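Local coordinates for extracellular solute-binding protein family 1 (Pseudothermotoga lettingae, PDB 5CI5) that binds alpha-D-tagatopyranose and probably delivers sugar to an ABC transporter for uptake, at residues L223-K234 with V387-E398. Sequence-based numbering, arbitrary orientation.
Sequences LKALKFYTDLAK and VQRVLLGELTPE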
loop_
_atom_site.group_PDB
_atom_site.type_symbol
_atom_site.label_atom_id
_atom_site.label_comp_id
_atom_site.label_asym_id
_atom_site.label_seq_id
_atom_site.Cartn_x
_atom_site.Cartn_y
_atom_site.Cartn_z
ATOM N N LEU A 223 13.519 11.220 -14.493
ATOM C CA LEU A 223 14.401 12.203 -13.871
ATOM C C LEU A 223 13.589 13.374 -13.316
ATOM O O LEU A 223 13.816 13.828 -12.195
ATOM C CB LEU A 223 15.435 12.708 -14.884
ATOM C CG LEU A 223 16.380 13.770 -14.322
ATOM C CD1 LEU A 223 17.335 13.148 -13.293
ATOM C CD2 LEU A 223 17.192 14.453 -15.433
ATOM N N LYS A 224 12.634 13.863 -14.113
ATOM C CA LYS A 224 11.764 14.943 -13.701
ATOM C C LYS A 224 11.033 14.556 -12.400
ATOM O O LYS A 224 10.958 15.346 -11.455
ATOM C CB LYS A 224 10.763 15.276 -14.812
ATOM C CG LYS A 224 9.944 16.508 -14.544
ATOM C CD LYS A 224 8.925 16.752 -15.620
ATOM C CE LYS A 224 8.148 18.021 -15.353
ATOM N NZ LYS A 224 7.142 18.232 -16.427
ATOM N N ALA A 225 10.502 13.336 -12.366
ATOM C CA ALA A 225 9.816 12.816 -11.171
ATOM C C ALA A 225 10.754 12.744 -9.980
ATOM O O ALA A 225 10.396 13.148 -8.885
ATOM C CB ALA A 225 9.235 11.433 -11.468
ATOM N N LEU A 226 11.959 12.227 -10.185
ATOM C CA LEU A 226 12.926 12.131 -9.099
ATOM C C LEU A 226 13.295 13.511 -8.535
ATOM O O LEU A 226 13.362 13.699 -7.323
ATOM C CB LEU A 226 14.192 11.394 -9.562
ATOM C CG LEU A 226 15.283 11.246 -8.507
ATOM C CD1 LEU A 226 14.789 10.575 -7.219
ATOM C CD2 LEU A 226 16.487 10.482 -9.070
ATOM N N LYS A 227 13.534 14.462 -9.423
ATOM C CA LYS A 227 13.896 15.818 -9.000
ATOM C C LYS A 227 12.751 16.499 -8.244
ATOM O O LYS A 227 12.980 17.082 -7.189
ATOM C CB LYS A 227 14.309 16.659 -10.209
ATOM C CG LYS A 227 15.658 16.271 -10.725
ATOM C CD LYS A 227 16.199 17.227 -11.788
ATOM C CE LYS A 227 17.621 16.811 -12.140
ATOM N NZ LYS A 227 18.303 17.797 -13.017
ATOM N N PHE A 228 11.510 16.356 -8.694
ATOM C CA PHE A 228 10.418 17.046 -8.020
ATOM C C PHE A 228 10.110 16.405 -6.682
ATOM O O PHE A 228 9.964 17.104 -5.694
ATOM C CB PHE A 228 9.161 17.080 -8.893
ATOM C CG PHE A 228 8.042 17.909 -8.320
ATOM C CD1 PHE A 228 8.285 19.164 -7.771
ATOM C CD2 PHE A 228 6.752 17.431 -8.314
ATOM C CE1 PHE A 228 7.235 19.933 -7.259
ATOM C CE2 PHE A 228 5.704 18.200 -7.813
ATOM C CZ PHE A 228 5.947 19.442 -7.274
ATOM N N TYR A 229 10.070 15.075 -6.638
ATOM C CA TYR A 229 9.796 14.356 -5.400
ATOM C C TYR A 229 10.807 14.723 -4.339
ATOM O O TYR A 229 10.455 15.057 -3.219
ATOM C CB TYR A 229 9.809 12.858 -5.672
ATOM C CG TYR A 229 9.377 11.968 -4.524
ATOM C CD1 TYR A 229 8.067 11.949 -4.086
ATOM C CD2 TYR A 229 10.280 11.119 -3.910
ATOM C CE1 TYR A 229 7.670 11.123 -3.044
ATOM C CE2 TYR A 229 9.888 10.277 -2.870
ATOM C CZ TYR A 229 8.578 10.270 -2.453
ATOM O OH TYR A 229 8.151 9.473 -1.401
ATOM N N THR A 230 12.085 14.681 -4.697
ATOM C CA THR A 230 13.111 15.021 -3.708
ATOM C C THR A 230 13.233 16.543 -3.470
ATOM O O THR A 230 13.516 16.941 -2.337
ATOM C CB THR A 230 14.484 14.460 -4.093
ATOM O OG1 THR A 230 14.899 14.935 -5.387
ATOM C CG2 THR A 230 14.445 12.927 -4.083
ATOM N N ASP A 231 12.992 17.369 -4.492
ATOM C CA ASP A 231 13.007 18.830 -4.301
ATOM C C ASP A 231 11.976 19.297 -3.265
ATOM O O ASP A 231 12.211 20.265 -2.552
ATOM C CB ASP A 231 12.732 19.564 -5.611
ATOM C CG ASP A 231 13.965 19.689 -6.501
ATOM O OD1 ASP A 231 15.082 19.396 -6.045
ATOM O OD2 ASP A 231 13.791 20.123 -7.665
ATOM N N LEU A 232 10.822 18.641 -3.209
ATOM C CA LEU A 232 9.806 18.990 -2.231
ATOM C C LEU A 232 10.382 18.912 -0.830
ATOM O O LEU A 232 10.079 19.733 0.036
ATOM C CB LEU A 232 8.582 18.077 -2.365
ATOM C CG LEU A 232 7.702 18.415 -3.559
ATOM C CD1 LEU A 232 6.784 17.250 -3.873
ATOM C CD2 LEU A 232 6.885 19.680 -3.354
ATOM N N ALA A 233 11.237 17.924 -0.613
ATOM C CA ALA A 233 11.909 17.781 0.662
ATOM C C ALA A 233 13.179 18.651 0.799
ATOM O O ALA A 233 13.375 19.244 1.853
ATOM C CB ALA A 233 12.240 16.328 0.900
ATOM N N LYS A 234 14.014 18.760 -0.239
ATOM C CA LYS A 234 15.353 19.377 -0.126
ATOM C C LYS A 234 15.457 20.874 -0.425
ATOM O O LYS A 234 16.245 21.584 0.189
ATOM C CB LYS A 234 16.334 18.712 -1.089
ATOM C CG LYS A 234 16.671 17.274 -0.835
ATOM C CD LYS A 234 17.624 16.785 -1.961
ATOM C CE LYS A 234 19.048 17.316 -1.803
ATOM N NZ LYS A 234 20.005 16.709 -2.794
ATOM N N VAL A 387 16.356 7.226 -4.026
ATOM C CA VAL A 387 15.749 8.396 -3.413
ATOM C C VAL A 387 16.578 8.853 -2.219
ATOM O O VAL A 387 16.850 10.062 -2.063
ATOM C CB VAL A 387 14.305 8.101 -2.987
ATOM C CG1 VAL A 387 13.722 9.248 -2.157
ATOM C CG2 VAL A 387 13.455 7.844 -4.213
ATOM N N GLN A 388 16.993 7.912 -1.380
ATOM C CA GLN A 388 17.730 8.287 -0.175
ATOM C C GLN A 388 19.041 8.973 -0.493
ATOM O O GLN A 388 19.397 9.956 0.165
ATOM C CB GLN A 388 18.049 7.078 0.712
ATOM C CG GLN A 388 16.947 6.598 1.539
ATOM C CD GLN A 388 17.408 6.226 2.957
ATOM O OE1 GLN A 388 18.539 5.744 3.174
ATOM N NE2 GLN A 388 16.542 6.471 3.923
ATOM N N ARG A 389 19.756 8.487 -1.500
ATOM C CA ARG A 389 21.089 9.000 -1.798
ATOM C C ARG A 389 20.971 10.432 -2.307
ATOM O O ARG A 389 21.840 11.256 -2.062
ATOM C CB ARG A 389 21.806 8.090 -2.802
ATOM C CG ARG A 389 22.207 6.724 -2.211
ATOM C CD ARG A 389 23.702 6.615 -1.942
ATOM N NE ARG A 389 24.395 5.877 -2.984
ATOM C CZ ARG A 389 25.702 5.963 -3.213
ATOM N NH1 ARG A 389 26.466 6.761 -2.472
ATOM N NH2 ARG A 389 26.242 5.250 -4.183
ATOM N N VAL A 390 19.882 10.736 -3.001
ATOM C CA VAL A 390 19.635 12.110 -3.410
ATOM C C VAL A 390 19.313 12.975 -2.187
ATOM O O VAL A 390 19.879 14.068 -2.023
ATOM C CB VAL A 390 18.496 12.191 -4.451
ATOM C CG1 VAL A 390 18.113 13.645 -4.705
ATOM C CG2 VAL A 390 18.927 11.503 -5.710
ATOM N N LEU A 391 18.427 12.492 -1.317
ATOM C CA LEU A 391 18.023 13.255 -0.142
ATOM C C LEU A 391 19.230 13.548 0.757
ATOM O O LEU A 391 19.309 14.612 1.355
ATOM C CB LEU A 391 16.959 12.494 0.655
ATOM C CG LEU A 391 15.605 12.368 -0.032
ATOM C CD1 LEU A 391 14.685 11.463 0.784
ATOM C CD2 LEU A 391 14.966 13.728 -0.208
ATOM N N LEU A 392 20.156 12.598 0.818
ATOM C CA LEU A 392 21.337 12.705 1.670
ATOM C C LEU A 392 22.425 13.549 1.036
ATOM O O LEU A 392 23.418 13.884 1.700
ATOM C CB LEU A 392 21.896 11.321 1.983
ATOM C CG LEU A 392 21.073 10.392 2.881
ATOM C CD1 LEU A 392 21.541 8.953 2.748
ATOM C CD2 LEU A 392 21.173 10.868 4.321
ATOM N N GLY A 393 22.250 13.887 -0.239
ATOM C CA GLY A 393 23.212 14.716 -0.952
ATOM C C GLY A 393 24.445 13.942 -1.385
ATOM O O GLY A 393 25.486 14.535 -1.726
ATOM N N GLU A 394 24.334 12.612 -1.386
ATOM C CA GLU A 394 25.451 11.749 -1.770
ATOM C C GLU A 394 25.574 11.663 -3.278
ATOM O O GLU A 394 26.675 11.544 -3.806
ATOM C CB GLU A 394 25.296 10.354 -1.146
ATOM C CG GLU A 394 25.379 10.407 0.380
ATOM C CD GLU A 394 25.035 9.108 1.062
ATOM O OE1 GLU A 394 24.555 8.168 0.387
ATOM O OE2 GLU A 394 25.241 9.037 2.299
ATOM N N LEU A 395 24.441 11.728 -3.968
ATOM C CA LEU A 395 24.422 11.675 -5.418
ATOM C C LEU A 395 23.472 12.712 -5.986
ATOM O O LEU A 395 22.462 13.037 -5.356
ATOM C CB LEU A 395 23.979 10.290 -5.910
ATOM C CG LEU A 395 24.826 9.052 -5.618
ATOM C CD1 LEU A 395 24.110 7.820 -6.193
ATOM C CD2 LEU A 395 26.227 9.226 -6.208
ATOM N N THR A 396 23.765 13.177 -7.203
ATOM C CA THR A 396 22.810 13.984 -7.957
ATOM C C THR A 396 21.707 13.075 -8.445
ATOM O O THR A 396 21.910 11.866 -8.539
ATOM C CB THR A 396 23.436 14.668 -9.171
ATOM O OG1 THR A 396 23.881 13.673 -10.093
ATOM C CG2 THR A 396 24.618 15.514 -8.736
ATOM N N PRO A 397 20.533 13.639 -8.738
ATOM C CA PRO A 397 19.472 12.790 -9.292
ATOM C C PRO A 397 19.953 12.007 -10.537
ATOM O O PRO A 397 19.658 10.816 -10.668
ATOM C CB PRO A 397 18.362 13.793 -9.621
ATOM C CG PRO A 397 18.558 14.891 -8.576
ATOM C CD PRO A 397 20.050 15.000 -8.413
ATOM N N GLU A 398 20.733 12.645 -11.406
ATOM C CA GLU A 398 21.210 11.984 -12.606
ATOM C C GLU A 398 22.091 10.780 -12.259
ATOM O O GLU A 398 21.956 9.703 -12.844
ATOM C CB GLU A 398 21.989 12.959 -13.487
ATOM C CG GLU A 398 21.114 13.967 -14.248
ATOM C CD GLU A 398 20.783 15.219 -13.468
ATOM O OE1 GLU A 398 20.971 15.269 -12.227
ATOM O OE2 GLU A 398 20.293 16.158 -14.121
#
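Lys234 and Val390 join helix 220-234 to the Schellman motif that ends helix 376-391, an example of how two consecutive helices joined by a short loop in a periplasmic-binding-protein fold are fastened to a neighbouring helix. The Lys234 chain bends at chi3 (75°) over the last turn and brings NZ to Val390 O at 2.8 Å, tilted out of the carbonyl plane. Gly393 N reaches the same oxygen from the opposite face, at 3.0 Å, so this carbonyl of the last turn is gripped by both a side chain and its own turn.

Between segments 223-234 and 387-391, whose axes cross at -48°, the packing is apolar. Val390 CG1 meets Thr230 across its hydroxyl and methyl branches, 3.5 Å from OG1, while Leu391 CD2 touches both Thr230 CB and Ala233 CB. Past the turn, Pro397 opens helix 397-413: its CB presses on Leu226 CD2 and, at 3.8 Å, on Lys227 CG. The Lys227 chain, extended beyond CG, crosses this ring at about a right angle and carries NZ to Glu398 OE2 (2.8 Å), on the syn side but out of the carboxylate plane. An alanine in place of Lys227 would probably leave Glu398 without this positive partner and uncover one side of the Pro397 ring.

Farther out, helix 190-202 backs the joint through Tyr196 on Leu226 and Thr192 on Val387, and Ile401 closes on Leu226 from helix 397-413. Thr230 itself is steadied from its own helix: with chi1 at 58°, OG1 turns back to donate to Leu226 O at 2.8 Å, on the face opposite Thr230 N.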